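Local coordinates for protein mannan endo-1,4-beta-mannosidase (Mytilus edulis, PDB 2C0H) that hydrolyses internal 1,4-beta-mannosidic linkages in the backbones of mannans, galactomannans and glucomannans, at residues 3-8 with 106-111; 64-69 with 143-148; 158-163 with 210-215; 311-316 with 347-352. The protein carries 3 engineered substitutions. All coordinates share one frame; numbering follows the deposited sequence.

Contact 1 (3-8 with 106-111). Engineered in segment 3-8: V3 (natural residue Ala).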
loop_
_atom_site.group_PDB
_atom_site.type_symbol
_atom_site.label_atom_id
_atom_site.label_comp_id
_atom_site.label_asym_id
_atom_site.label_seq_id
_atom_site.Cartn_x
_atom_site.Cartn_y
_atom_site.Cartn_z
ATOM N N VAL A 3 -0.189 19.321 11.787
ATOM C CA VAL A 3 -0.767 18.175 11.075
ATOM C C VAL A 3 -0.417 18.327 9.605
ATOM O O VAL A 3 -0.634 19.389 9.018
ATOM C CB VAL A 3 -2.312 18.082 11.258
ATOM C CG1 VAL A 3 -2.925 17.055 10.319
ATOM C CG2 VAL A 3 -2.654 17.717 12.696
ATOM N N ARG A 4 0.124 17.259 9.023
ATOM C CA ARG A 4 0.564 17.259 7.627
ATOM C C ARG A 4 -0.484 16.513 6.764
ATOM O O ARG A 4 -1.498 17.118 6.424
ATOM C CB ARG A 4 1.996 16.706 7.541
ATOM C CG ARG A 4 3.017 17.660 8.170
ATOM C CD ARG A 4 4.463 17.248 7.974
ATOM N NE ARG A 4 4.944 16.402 9.063
ATOM C CZ ARG A 4 4.904 15.074 9.097
ATOM N NH1 ARG A 4 4.397 14.371 8.099
ATOM N NH2 ARG A 4 5.379 14.428 10.155
ATOM N N LEU A 5 -0.288 15.226 6.455
ATOM C CA LEU A 5 -1.260 14.456 5.685
ATOM C C LEU A 5 -2.404 13.960 6.596
ATOM O O LEU A 5 -2.150 13.418 7.687
ATOM C CB LEU A 5 -0.557 13.283 4.997
ATOM C CG LEU A 5 -1.294 12.530 3.893
ATOM C CD1 LEU A 5 -1.707 13.440 2.753
ATOM C CD2 LEU A 5 -0.401 11.440 3.367
ATOM N N SER A 6 -3.650 14.162 6.168
ATOM C CA SER A 6 -4.840 13.708 6.924
ATOM C C SER A 6 -6.002 13.290 6.011
ATOM O O SER A 6 -5.966 13.540 4.813
ATOM C CB SER A 6 -5.319 14.794 7.896
ATOM O OG SER A 6 -5.748 15.963 7.217
ATOM N N VAL A 7 -7.024 12.657 6.595
ATOM C CA VAL A 7 -8.234 12.238 5.871
ATOM C C VAL A 7 -9.459 13.012 6.367
ATOM O O VAL A 7 -9.650 13.147 7.583
ATOM C CB VAL A 7 -8.542 10.726 6.071
ATOM C CG1 VAL A 7 -9.842 10.307 5.357
ATOM C CG2 VAL A 7 -7.395 9.884 5.618
ATOM N N SER A 8 -10.294 13.470 5.439
ATOM C CA SER A 8 -11.615 14.032 5.762
ATOM C C SER A 8 -12.666 13.343 4.887
ATOM O O SER A 8 -12.764 13.619 3.688
ATOM C CB SER A 8 -11.614 15.550 5.535
ATOM O OG SER A 8 -12.936 16.095 5.470
ATOM N N LEU A 106 6.475 12.509 -0.958
ATOM C CA LEU A 106 6.054 11.667 0.174
ATOM C C LEU A 106 6.308 10.194 -0.109
ATOM O O LEU A 106 5.970 9.678 -1.184
ATOM C CB LEU A 106 4.563 11.854 0.445
ATOM C CG LEU A 106 4.103 13.218 0.939
ATOM C CD1 LEU A 106 2.586 13.301 0.862
ATOM C CD2 LEU A 106 4.587 13.491 2.377
ATOM N N ILE A 107 6.821 9.489 0.893
ATOM C CA ILE A 107 7.107 8.071 0.770
ATOM C C ILE A 107 6.092 7.210 1.528
ATOM O O ILE A 107 5.773 7.487 2.693
ATOM C CB ILE A 107 8.554 7.762 1.303
ATOM C CG1 ILE A 107 9.618 8.628 0.608
ATOM C CG2 ILE A 107 8.900 6.288 1.212
ATOM C CD1 ILE A 107 9.626 8.541 -0.907
ATOM N N PHE A 108 5.633 6.149 0.880
ATOM C CA PHE A 108 4.789 5.130 1.506
ATOM C C PHE A 108 5.553 3.809 1.535
ATOM O O PHE A 108 5.896 3.273 0.489
ATOM C CB PHE A 108 3.457 5.002 0.773
ATOM C CG PHE A 108 2.616 6.232 0.886
ATOM C CD1 PHE A 108 1.654 6.334 1.881
ATOM C CD2 PHE A 108 2.835 7.312 0.051
ATOM C CE1 PHE A 108 0.909 7.481 2.021
ATOM C CE2 PHE A 108 2.086 8.483 0.200
ATOM C CZ PHE A 108 1.106 8.537 1.164
ATOM N N PHE A 109 5.837 3.294 2.731
ATOM C CA PHE A 109 6.547 2.035 2.891
ATOM C C PHE A 109 5.563 0.846 2.999
ATOM O O PHE A 109 4.624 0.862 3.800
ATOM C CB PHE A 109 7.427 2.059 4.153
ATOM C CG PHE A 109 8.638 2.960 4.067
ATOM C CD1 PHE A 109 9.750 2.573 3.327
ATOM C CD2 PHE A 109 8.706 4.131 4.790
ATOM C CE1 PHE A 109 10.886 3.363 3.277
ATOM C CE2 PHE A 109 9.837 4.935 4.736
ATOM C CZ PHE A 109 10.930 4.546 3.986
ATOM N N THR A 110 5.768 -0.188 2.184
ATOM C CA THR A 110 4.936 -1.400 2.224
ATOM C C THR A 110 5.675 -2.494 2.994
ATOM O O THR A 110 6.771 -2.903 2.616
ATOM C CB THR A 110 4.608 -1.915 0.805
ATOM O OG1 THR A 110 4.001 -0.860 0.065
ATOM C CG2 THR A 110 3.658 -3.058 0.834
ATOM N N LEU A 111 5.082 -2.983 4.072
ATOM C CA LEU A 111 5.793 -3.881 4.974
ATOM C C LEU A 111 5.996 -5.291 4.383
ATOM O O LEU A 111 7.142 -5.735 4.296
ATOM C CB LEU A 111 5.036 -3.981 6.319
ATOM C CG LEU A 111 4.925 -2.676 7.103
ATOM C CD1 LEU A 111 4.087 -2.985 8.346
ATOM C CD2 LEU A 111 6.248 -2.069 7.469
#
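L5 and L106 mark the closest approach of the two backbones, with their CA atoms 9.6 Å apart, so strand 5-8 and strand 106-113 meet through side chains and do not pair as neighbours in a sheet. Of segment 3-8, L5 makes the contact, through its CD2 methyl. CG anti to the backbone N (chi1 -166°) carries the isobutyl group toward strand 106-113, where CD2 meets both F108 and L106. That methyl of L5 comes 3.9 Å from CZ of F108, meeting the far end of the ring obliquely, and the two side chains arrive from opposite directions. The same L5 CD2 is 4.3 Å from CD1 of L106, a looser methyl-to-methyl contact. The F108 ring reaches L5 although its CB does not point there, because the length of the phenyl group carries CZ across. Leucine suits position 5 because a branched tip can touch a methyl and a ring at once; L106 and F108, two apart on their strand and both buried, bring apolar side chains to it. L5 also packs on M220, in the loop before strand 221-225, and the F108 ring meets that of W321, which extends the same apolar cluster. Strand 5-8 forms the N-terminal hairpin with strand 11-14, and this hairpin covers the N-terminal end of the TIM barrel here, opposite the end that holds the active site in this fold. Since every touching atom is carbon, the contact rests on dispersion and the exclusion of water, with no polar bond to fix its direction.

Contact 2 (64-69 with 143-148)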
loop_
_atom_site.group_PDB
_atom_site.type_symbol
_atom_site.label_atom_id
_atom_site.label_comp_id
_atom_site.label_asym_id
_atom_site.label_seq_id
_atom_site.Cartn_x
_atom_site.Cartn_y
_atom_site.Cartn_z
ATOM N N VAL A 64 7.285 2.184 -1.835
ATOM C CA VAL A 64 8.472 1.334 -1.798
ATOM C C VAL A 64 8.258 0.153 -0.858
ATOM O O VAL A 64 7.639 0.310 0.181
ATOM C CB VAL A 64 9.715 2.139 -1.383
ATOM C CG1 VAL A 64 9.638 2.606 0.046
ATOM C CG2 VAL A 64 10.986 1.350 -1.598
ATOM N N TRP A 65 8.736 -1.025 -1.239
ATOM C CA TRP A 65 8.560 -2.249 -0.438
ATOM C C TRP A 65 9.748 -2.461 0.507
ATOM O O TRP A 65 10.913 -2.297 0.119
ATOM C CB TRP A 65 8.372 -3.468 -1.349
ATOM C CG TRP A 65 7.094 -3.491 -2.191
ATOM C CD1 TRP A 65 6.183 -2.472 -2.367
ATOM C CD2 TRP A 65 6.631 -4.575 -2.980
ATOM N NE1 TRP A 65 5.182 -2.878 -3.208
ATOM C CE2 TRP A 65 5.440 -4.161 -3.617
ATOM C CE3 TRP A 65 7.116 -5.866 -3.228
ATOM C CZ2 TRP A 65 4.714 -5.012 -4.469
ATOM C CZ3 TRP A 65 6.396 -6.704 -4.070
ATOM C CH2 TRP A 65 5.214 -6.272 -4.679
ATOM N N LEU A 66 9.446 -2.842 1.754
ATOM C CA LEU A 66 10.426 -2.912 2.831
ATOM C C LEU A 66 10.819 -4.371 3.186
ATOM O O LEU A 66 11.787 -4.897 2.634
ATOM C CB LEU A 66 9.905 -2.127 4.056
ATOM C CG LEU A 66 10.929 -1.862 5.176
ATOM C CD1 LEU A 66 11.997 -0.871 4.761
ATOM C CD2 LEU A 66 10.233 -1.323 6.409
ATOM N N HIS A 67 10.071 -5.062 4.042
ATOM C CA HIS A 67 10.487 -6.423 4.466
ATOM C C HIS A 67 10.221 -7.519 3.436
ATOM O O HIS A 67 11.039 -8.433 3.300
ATOM C CB HIS A 67 9.804 -6.864 5.762
ATOM C CG HIS A 67 9.853 -5.866 6.871
ATOM N ND1 HIS A 67 11.018 -5.276 7.306
ATOM C CD2 HIS A 67 8.880 -5.446 7.714
ATOM C CE1 HIS A 67 10.748 -4.492 8.339
ATOM N NE2 HIS A 67 9.458 -4.584 8.607
ATOM N N ILE A 68 9.056 -7.448 2.776
ATOM C CA ILE A 68 8.580 -8.394 1.755
ATOM C C ILE A 68 8.193 -9.751 2.361
ATOM O O ILE A 68 7.021 -9.956 2.707
ATOM C CB ILE A 68 9.545 -8.453 0.560
ATOM C CG1 ILE A 68 9.726 -7.014 0.028
ATOM C CG2 ILE A 68 9.002 -9.393 -0.508
ATOM C CD1 ILE A 68 10.390 -6.867 -1.349
ATOM N N GLU A 69 9.146 -10.668 2.501
ATOM C CA GLU A 69 8.888 -11.944 3.191
ATOM C C GLU A 69 9.934 -12.185 4.279
ATOM O O GLU A 69 10.145 -13.329 4.692
ATOM C CB GLU A 69 8.921 -13.124 2.204
ATOM C CG GLU A 69 7.713 -13.305 1.298
ATOM C CD GLU A 69 7.837 -14.572 0.443
ATOM O OE1 GLU A 69 7.051 -15.521 0.632
ATOM O OE2 GLU A 69 8.756 -14.632 -0.403
ATOM N N LYS A 143 6.741 -1.050 16.076
ATOM C CA LYS A 143 6.604 0.132 16.924
ATOM C C LYS A 143 7.873 1.013 16.954
ATOM O O LYS A 143 7.776 2.233 16.779
ATOM C CB LYS A 143 6.106 -0.247 18.329
ATOM C CG LYS A 143 4.649 -0.579 18.363
ATOM C CD LYS A 143 4.134 -0.774 19.784
ATOM C CE LYS A 143 2.653 -0.932 19.804
ATOM N NZ LYS A 143 2.155 -1.201 21.202
ATOM N N PRO A 144 9.063 0.424 17.186
ATOM C CA PRO A 144 10.311 1.200 17.123
ATOM C C PRO A 144 10.489 1.990 15.823
ATOM O O PRO A 144 10.884 3.152 15.855
ATOM C CB PRO A 144 11.395 0.124 17.284
ATOM C CG PRO A 144 10.731 -0.929 18.084
ATOM C CD PRO A 144 9.309 -0.961 17.628
ATOM N N MET A 145 10.161 1.364 14.698
ATOM C CA MET A 145 10.303 1.986 13.398
ATOM C C MET A 145 9.327 3.153 13.229
ATOM O O MET A 145 9.728 4.260 12.846
ATOM C CB MET A 145 10.074 0.937 12.316
ATOM C CG MET A 145 10.451 1.330 10.944
ATOM S SD MET A 145 10.636 -0.194 9.968
ATOM C CE MET A 145 9.081 -1.023 10.295
ATOM N N ALA A 146 8.058 2.912 13.536
ATOM C CA ALA A 146 7.024 3.928 13.353
ATOM C C ALA A 146 7.247 5.099 14.304
ATOM O O ALA A 146 7.037 6.252 13.942
ATOM C CB ALA A 146 5.659 3.340 13.541
ATOM N N ASN A 147 7.699 4.812 15.519
ATOM C CA ASN A 147 7.953 5.888 16.477
ATOM C C ASN A 147 9.151 6.762 16.073
ATOM O O ASN A 147 9.115 7.991 16.183
ATOM C CB ASN A 147 8.180 5.282 17.865
ATOM C CG ASN A 147 8.062 6.303 18.966
ATOM O OD1 ASN A 147 7.044 6.988 19.087
ATOM N ND2 ASN A 147 9.101 6.418 19.771
ATOM N N ALA A 148 10.206 6.135 15.572
ATOM C CA ALA A 148 11.431 6.836 15.216
ATOM C C ALA A 148 11.248 7.774 14.016
ATOM O O ALA A 148 11.889 8.814 13.942
ATOM C CB ALA A 148 12.540 5.837 14.920
#
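M145 gives up more surface here than any other residue, and its thioether end packs against both L66 and H67. From the helix its chain runs out extended, with CG anti to the backbone N (chi1 -168°), and then bends at the last torsion (chi3 52°); the bend turns CE toward H67 while it stays near L66 CD2. The sulfur meets L66 tip to tip, M145 SD lying 3.8 Å from L66 CD2, while the terminal methyl CE of M145 comes 4.0 Å from NE2 of H67. That methyl approaches the imidazole obliquely, and the sulfur is farther off, 5.5 Å from the centre of the H67 ring. L66 and H67 are consecutive, yet both point to the helix, because the backbone of strand 61-68 leaves the extended form at L66 (psi -85°). The two also cover one another: CD2 of L66 lies 3.7 Å above the plane of the H67 ring, offset toward its rim. An unbranched, flexible methionine can follow both partners. The polar needs of H67 are met elsewhere: NE2 is hydrogen-bonded to Y137 OH and ND1 to T73 OG1. M93 of helix 89-102 touches both L66 and M145, so this is the layer where barrel strands meet their covering helices; W65, probably a substrate-binding residue, is next in the strand. The M145 contact is thus apolar, a polarisable thioether against a methyl and a ring, and the polar tie to helix 131-149 is made a little earlier in that helix, at Y137.

Contact 3 (158-163 with 210-215)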
loop_
_atom_site.group_PDB
_atom_site.type_symbol
_atom_site.label_atom_id
_atom_site.label_comp_id
_atom_site.label_asym_id
_atom_site.label_seq_id
_atom_site.Cartn_x
_atom_site.Cartn_y
_atom_site.Cartn_z
ATOM N N TRP A 158 2.094 4.051 5.716
ATOM C CA TRP A 158 2.416 2.621 5.785
ATOM C C TRP A 158 1.343 1.768 5.104
ATOM O O TRP A 158 0.154 1.913 5.362
ATOM C CB TRP A 158 2.568 2.173 7.258
ATOM C CG TRP A 158 3.535 2.982 8.058
ATOM C CD1 TRP A 158 3.256 4.054 8.874
ATOM C CD2 TRP A 158 4.954 2.786 8.148
ATOM N NE1 TRP A 158 4.400 4.527 9.440
ATOM C CE2 TRP A 158 5.461 3.768 9.024
ATOM C CE3 TRP A 158 5.850 1.886 7.556
ATOM C CZ2 TRP A 158 6.820 3.875 9.322
ATOM C CZ3 TRP A 158 7.194 1.984 7.867
ATOM C CH2 TRP A 158 7.669 2.975 8.735
ATOM N N ASP A 159 1.771 0.850 4.244
ATOM C CA ASP A 159 0.903 -0.149 3.627
ATOM C C ASP A 159 1.278 -1.479 4.286
ATOM O O ASP A 159 2.417 -1.905 4.202
ATOM C CB ASP A 159 1.164 -0.115 2.103
ATOM C CG ASP A 159 0.527 -1.246 1.325
ATOM O OD1 ASP A 159 -0.135 -2.155 1.877
ATOM O OD2 ASP A 159 0.705 -1.215 0.072
ATOM N N ILE A 160 0.333 -2.101 4.980
ATOM C CA ILE A 160 0.635 -3.332 5.722
ATOM C C ILE A 160 1.039 -4.493 4.824
ATOM O O ILE A 160 1.928 -5.253 5.171
ATOM C CB ILE A 160 -0.532 -3.802 6.597
ATOM C CG1 ILE A 160 -0.986 -2.696 7.549
ATOM C CG2 ILE A 160 -0.159 -5.061 7.367
ATOM C CD1 ILE A 160 0.059 -2.093 8.376
ATOM N N MET A 161 0.380 -4.665 3.691
ATOM C CA MET A 161 0.683 -5.825 2.851
ATOM C C MET A 161 0.266 -5.586 1.426
ATOM O O MET A 161 -0.792 -5.035 1.177
ATOM C CB MET A 161 -0.015 -7.087 3.359
ATOM C CG MET A 161 0.497 -8.369 2.715
ATOM S SD MET A 161 -0.226 -9.826 3.506
ATOM C CE MET A 161 1.126 -10.973 3.454
ATOM N N ASN A 162 1.116 -5.997 0.493
ATOM C CA ASN A 162 0.737 -6.062 -0.899
ATOM C C ASN A 162 -0.045 -7.352 -1.207
ATOM O O ASN A 162 0.449 -8.459 -0.982
ATOM C CB ASN A 162 2.006 -6.010 -1.754
ATOM C CG ASN A 162 1.694 -6.004 -3.212
ATOM O OD1 ASN A 162 1.107 -5.054 -3.685
ATOM N ND2 ASN A 162 1.994 -7.088 -3.908
ATOM N N GLU A 163 -1.258 -7.193 -1.728
ATOM C CA GLU A 163 -2.102 -8.282 -2.231
ATOM C C GLU A 163 -2.227 -9.508 -1.338
ATOM O O GLU A 163 -1.835 -10.620 -1.714
ATOM C CB GLU A 163 -1.659 -8.671 -3.655
ATOM C CG GLU A 163 -1.645 -7.450 -4.561
ATOM C CD GLU A 163 -1.383 -7.755 -6.016
ATOM O OE1 GLU A 163 -1.013 -8.899 -6.323
ATOM O OE2 GLU A 163 -1.572 -6.829 -6.852
ATOM N N ALA A 210 -3.399 -1.168 14.342
ATOM C CA ALA A 210 -3.522 -0.666 15.706
ATOM C C ALA A 210 -2.163 -0.295 16.316
ATOM O O ALA A 210 -2.039 0.733 16.997
ATOM C CB ALA A 210 -4.257 -1.689 16.566
ATOM N N ALA A 211 -1.139 -1.102 16.044
ATOM C CA ALA A 211 0.200 -0.866 16.559
ATOM C C ALA A 211 0.810 0.450 16.061
ATOM O O ALA A 211 1.358 1.221 16.820
ATOM C CB ALA A 211 1.090 -2.039 16.199
ATOM N N ILE A 212 0.689 0.716 14.770
ATOM C CA ILE A 212 1.234 1.926 14.184
ATOM C C ILE A 212 0.533 3.134 14.788
ATOM O O ILE A 212 1.181 4.108 15.139
ATOM C CB ILE A 212 1.059 1.920 12.647
ATOM C CG1 ILE A 212 1.930 0.811 12.047
ATOM C CG2 ILE A 212 1.415 3.303 12.072
ATOM C CD1 ILE A 212 1.581 0.469 10.627
ATOM N N LYS A 213 -0.780 3.039 14.940
ATOM C CA LYS A 213 -1.557 4.177 15.439
ATOM C C LYS A 213 -1.396 4.368 16.940
ATOM O O LYS A 213 -1.728 5.426 17.458
ATOM C CB LYS A 213 -3.027 4.025 15.075
ATOM C CG LYS A 213 -3.292 4.205 13.588
ATOM C CD LYS A 213 -4.741 3.946 13.271
ATOM C CE LYS A 213 -5.105 4.400 11.879
ATOM N NZ LYS A 213 -6.587 4.458 11.732
ATOM N N GLU A 214 -0.880 3.367 17.639
ATOM C CA GLU A 214 -0.565 3.531 19.068
ATOM C C GLU A 214 0.628 4.458 19.299
ATOM O O GLU A 214 0.626 5.244 20.256
ATOM C CB GLU A 214 -0.313 2.172 19.715
ATOM C CG GLU A 214 -0.230 2.204 21.230
ATOM C CD GLU A 214 -0.246 0.818 21.848
ATOM O OE1 GLU A 214 -0.223 0.735 23.100
ATOM O OE2 GLU A 214 -0.289 -0.188 21.096
ATOM N N VAL A 215 1.649 4.364 18.448
ATOM C CA VAL A 215 2.867 5.173 18.582
ATOM C C VAL A 215 2.882 6.410 17.670
ATOM O O VAL A 215 3.605 7.367 17.945
ATOM C CB VAL A 215 4.157 4.336 18.345
ATOM C CG1 VAL A 215 4.252 3.226 19.389
ATOM C CG2 VAL A 215 4.205 3.753 16.935
#
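I212 does all the touching from the helix, and it does so with both branches. CG1 lies anti to the carbonyl carbon (chi1 -67°) and CG2 anti to the backbone N, which spreads the branches over I160 and W158. Its CD1 methyl slides past that of I160, the two CD1 atoms 3.7 Å apart, and the same I212 CD1 lies 3.9 Å from CB of W158. The other branch, I212 CG2, comes to 3.8 Å from W158 CD1, meeting the indole obliquely on its pyrrole side. A beta-branched residue suits this spot, for it straddles a tryptophan and an isoleucine at once. An alanine here would strip away both branches and probably leave a gap beside the pyrrole part of W158 and the I160 methyl. This is the strand-helix interface of a beta-alpha-beta crossover in the TIM barrel: strand 155-162 is followed by helix 198-215, which leads to the parallel neighbour, strand 221-225, whose V221 touches both isoleucines. Farther along the strand lie N162 and E163, by similarity a substrate-binding residue and the proton donor. The helix side turned from the barrel is looser and polar: exposed E214 makes a salt bridge with K143 of helix 131-149, while K213 NZ is hydrogen-bonded to the T256 carbonyl.

Contact 4 (311-316 with 347-352)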
loop_
_atom_site.group_PDB
_atom_site.type_symbol
_atom_site.label_atom_id
_atom_site.label_comp_id
_atom_site.label_asym_id
_atom_site.label_seq_id
_atom_site.Cartn_x
_atom_site.Cartn_y
_atom_site.Cartn_z
ATOM N N TRP A 311 -8.816 9.909 -15.262
ATOM C CA TRP A 311 -9.974 9.194 -14.703
ATOM C C TRP A 311 -9.868 9.189 -13.178
ATOM O O TRP A 311 -10.819 9.570 -12.484
ATOM C CB TRP A 311 -10.085 7.766 -15.244
ATOM C CG TRP A 311 -11.350 7.068 -14.809
ATOM C CD1 TRP A 311 -11.526 6.320 -13.680
ATOM C CD2 TRP A 311 -12.613 7.069 -15.487
ATOM N NE1 TRP A 311 -12.808 5.853 -13.620
ATOM C CE2 TRP A 311 -13.505 6.299 -14.711
ATOM C CE3 TRP A 311 -13.079 7.658 -16.664
ATOM C CZ2 TRP A 311 -14.836 6.096 -15.082
ATOM C CZ3 TRP A 311 -14.388 7.449 -17.038
ATOM C CH2 TRP A 311 -15.259 6.679 -16.252
ATOM N N ALA A 312 -8.708 8.800 -12.666
ATOM C CA ALA A 312 -8.513 8.750 -11.203
ATOM C C ALA A 312 -8.745 10.118 -10.595
ATOM O O ALA A 312 -9.428 10.252 -9.579
ATOM C CB ALA A 312 -7.128 8.243 -10.848
ATOM N N TYR A 313 -8.200 11.157 -11.220
ATOM C CA TYR A 313 -8.232 12.516 -10.649
ATOM C C TYR A 313 -9.639 13.097 -10.648
ATOM O O TYR A 313 -10.036 13.758 -9.677
ATOM C CB TYR A 313 -7.265 13.430 -11.452
ATOM C CG TYR A 313 -7.089 14.846 -10.891
ATOM C CD1 TYR A 313 -6.447 15.078 -9.681
ATOM C CD2 TYR A 313 -7.540 15.962 -11.590
ATOM C CE1 TYR A 313 -6.289 16.344 -9.166
ATOM C CE2 TYR A 313 -7.399 17.246 -11.072
ATOM C CZ TYR A 313 -6.776 17.447 -9.853
ATOM O OH TYR A 313 -6.622 18.736 -9.328
ATOM N N THR A 314 -10.403 12.853 -11.716
ATOM C CA THR A 314 -11.713 13.486 -11.885
ATOM C C THR A 314 -12.920 12.682 -11.448
ATOM O O THR A 314 -14.010 13.256 -11.331
ATOM C CB THR A 314 -11.957 13.919 -13.345
ATOM O OG1 THR A 314 -12.006 12.784 -14.207
ATOM C CG2 THR A 314 -10.886 14.888 -13.804
ATOM N N LYS A 315 -12.767 11.380 -11.225
ATOM C CA LYS A 315 -13.909 10.535 -10.888
ATOM C C LYS A 315 -14.008 10.128 -9.423
ATOM O O LYS A 315 -14.735 9.185 -9.112
ATOM C CB LYS A 315 -13.958 9.306 -11.802
ATOM C CG LYS A 315 -14.013 9.644 -13.288
ATOM C CD LYS A 315 -15.253 10.446 -13.659
ATOM C CE LYS A 315 -15.478 10.444 -15.166
ATOM N NZ LYS A 315 -16.742 11.113 -15.555
ATOM N N GLY A 316 -13.323 10.859 -8.544
ATOM C CA GLY A 316 -13.560 10.772 -7.101
ATOM C C GLY A 316 -12.525 9.989 -6.341
ATOM O O GLY A 316 -12.675 9.779 -5.129
ATOM N N GLY A 347 -8.215 18.940 -6.200
ATOM C CA GLY A 347 -7.149 18.884 -5.205
ATOM C C GLY A 347 -5.793 19.232 -5.772
ATOM O O GLY A 347 -5.532 19.015 -6.953
ATOM N N GLN A 348 -4.935 19.783 -4.925
ATOM C CA GLN A 348 -3.589 20.182 -5.321
ATOM C C GLN A 348 -2.721 18.957 -5.542
ATOM O O GLN A 348 -2.729 18.043 -4.752
ATOM C CB GLN A 348 -2.932 21.049 -4.242
ATOM C CG GLN A 348 -3.558 22.421 -4.051
ATOM C CD GLN A 348 -2.856 23.230 -2.966
ATOM O OE1 GLN A 348 -3.506 23.952 -2.189
ATOM N NE2 GLN A 348 -1.527 23.117 -2.904
ATOM N N VAL A 349 -1.946 18.960 -6.613
ATOM C CA VAL A 349 -0.981 17.910 -6.868
ATOM C C VAL A 349 0.433 18.378 -6.497
ATOM O O VAL A 349 1.234 17.620 -5.961
ATOM C CB VAL A 349 -1.039 17.514 -8.351
ATOM C CG1 VAL A 349 -0.020 16.430 -8.658
ATOM C CG2 VAL A 349 -2.436 17.053 -8.718
ATOM N N GLN A 350 0.745 19.637 -6.798
ATOM C CA GLN A 350 2.012 20.232 -6.400
ATOM C C GLN A 350 1.798 21.034 -5.135
ATOM O O GLN A 350 1.175 22.093 -5.147
ATOM C CB GLN A 350 2.574 21.110 -7.522
ATOM C CG GLN A 350 3.641 20.431 -8.362
ATOM C CD GLN A 350 3.327 18.986 -8.676
ATOM O OE1 GLN A 350 2.444 18.691 -9.477
ATOM N NE2 GLN A 350 4.048 18.071 -8.034
ATOM N N PHE A 351 2.275 20.493 -4.025
ATOM C CA PHE A 351 2.216 21.184 -2.752
ATOM C C PHE A 351 3.541 21.009 -2.011
ATOM O O PHE A 351 4.238 20.009 -2.192
ATOM C CB PHE A 351 1.029 20.682 -1.926
ATOM C CG PHE A 351 0.994 19.184 -1.732
ATOM C CD1 PHE A 351 1.552 18.604 -0.602
ATOM C CD2 PHE A 351 0.390 18.356 -2.671
ATOM C CE1 PHE A 351 1.523 17.228 -0.420
ATOM C CE2 PHE A 351 0.363 16.982 -2.497
ATOM C CZ PHE A 351 0.935 16.414 -1.369
ATOM N N GLY A 352 3.897 21.999 -1.202
ATOM C CA GLY A 352 5.134 21.971 -0.434
ATOM C C GLY A 352 4.939 21.188 0.848
ATOM O O GLY A 352 3.852 21.200 1.424
#
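Y313 holds its CG anti to the backbone N (chi1 -174°), which sends the phenol straight out from the helix toward the chain at 347-349, while V349, with CG1 in the corresponding anti position, sets its CG2 branch beside its own backbone N and against the tyrosine. The hydroxyl of Y313 donates a short hydrogen bond to the carbonyl O of G347, 2.6 Å from OH to O. That oxygen lies at the ring edge in the plane of the phenol; seen from the carbonyl, the C=O...OH angle is 143° and the donor is tilted 15° from the carbonyl plane. V349 meets the ring obliquely, its CG2 3.9 Å from CE1 of Y313. G347 has a positive phi at which a beta carbon would collide with the preceding carbonyl oxygen, so only a residue without one sits there easily. The same hydroxyl accepts a hydrogen bond from the backbone N of H346, so two bonds hold it. The rings of H346 and F20 meet the phenol edge-to-face. A phenylalanine in its place would keep the ring but is likely to leave the G347 carbonyl and the H346 amide without their shared hydroxyl. Q348 meanwhile forms backbone hydrogen bonds with H18 and F20. Here the C-terminal segment runs past the start of strand 17-25, held to the last turn of helix 305-314, one of the outer helices of the TIM barrel.

In the fold
Contacts 1, 2 and 3 gather on three neighbouring parallel strands of the barrel, 61-68, 106-113 and 155-162, with centres 9 to 14 Å apart. Strand 106-113 of contact 1 is bonded through its backbone to strand 61-68 of contact 2 and to strand 155-162 of contact 3. Contacts 1 and 2 alternate along the chain, and contact 3 follows both; K143 and E214 join helices 131-149 and 198-215. Contact 4 comes last, about 27 Å from contact 2 between centres, and touches contact 1 through F351 and L106. Contacts 2 and 3 thus set helices on strands that lead to probable substrate-binding and catalytic residues, contact 1 packs the hairpin on the barrel's N-terminal end, and contact 4 fastens the C-terminal segment.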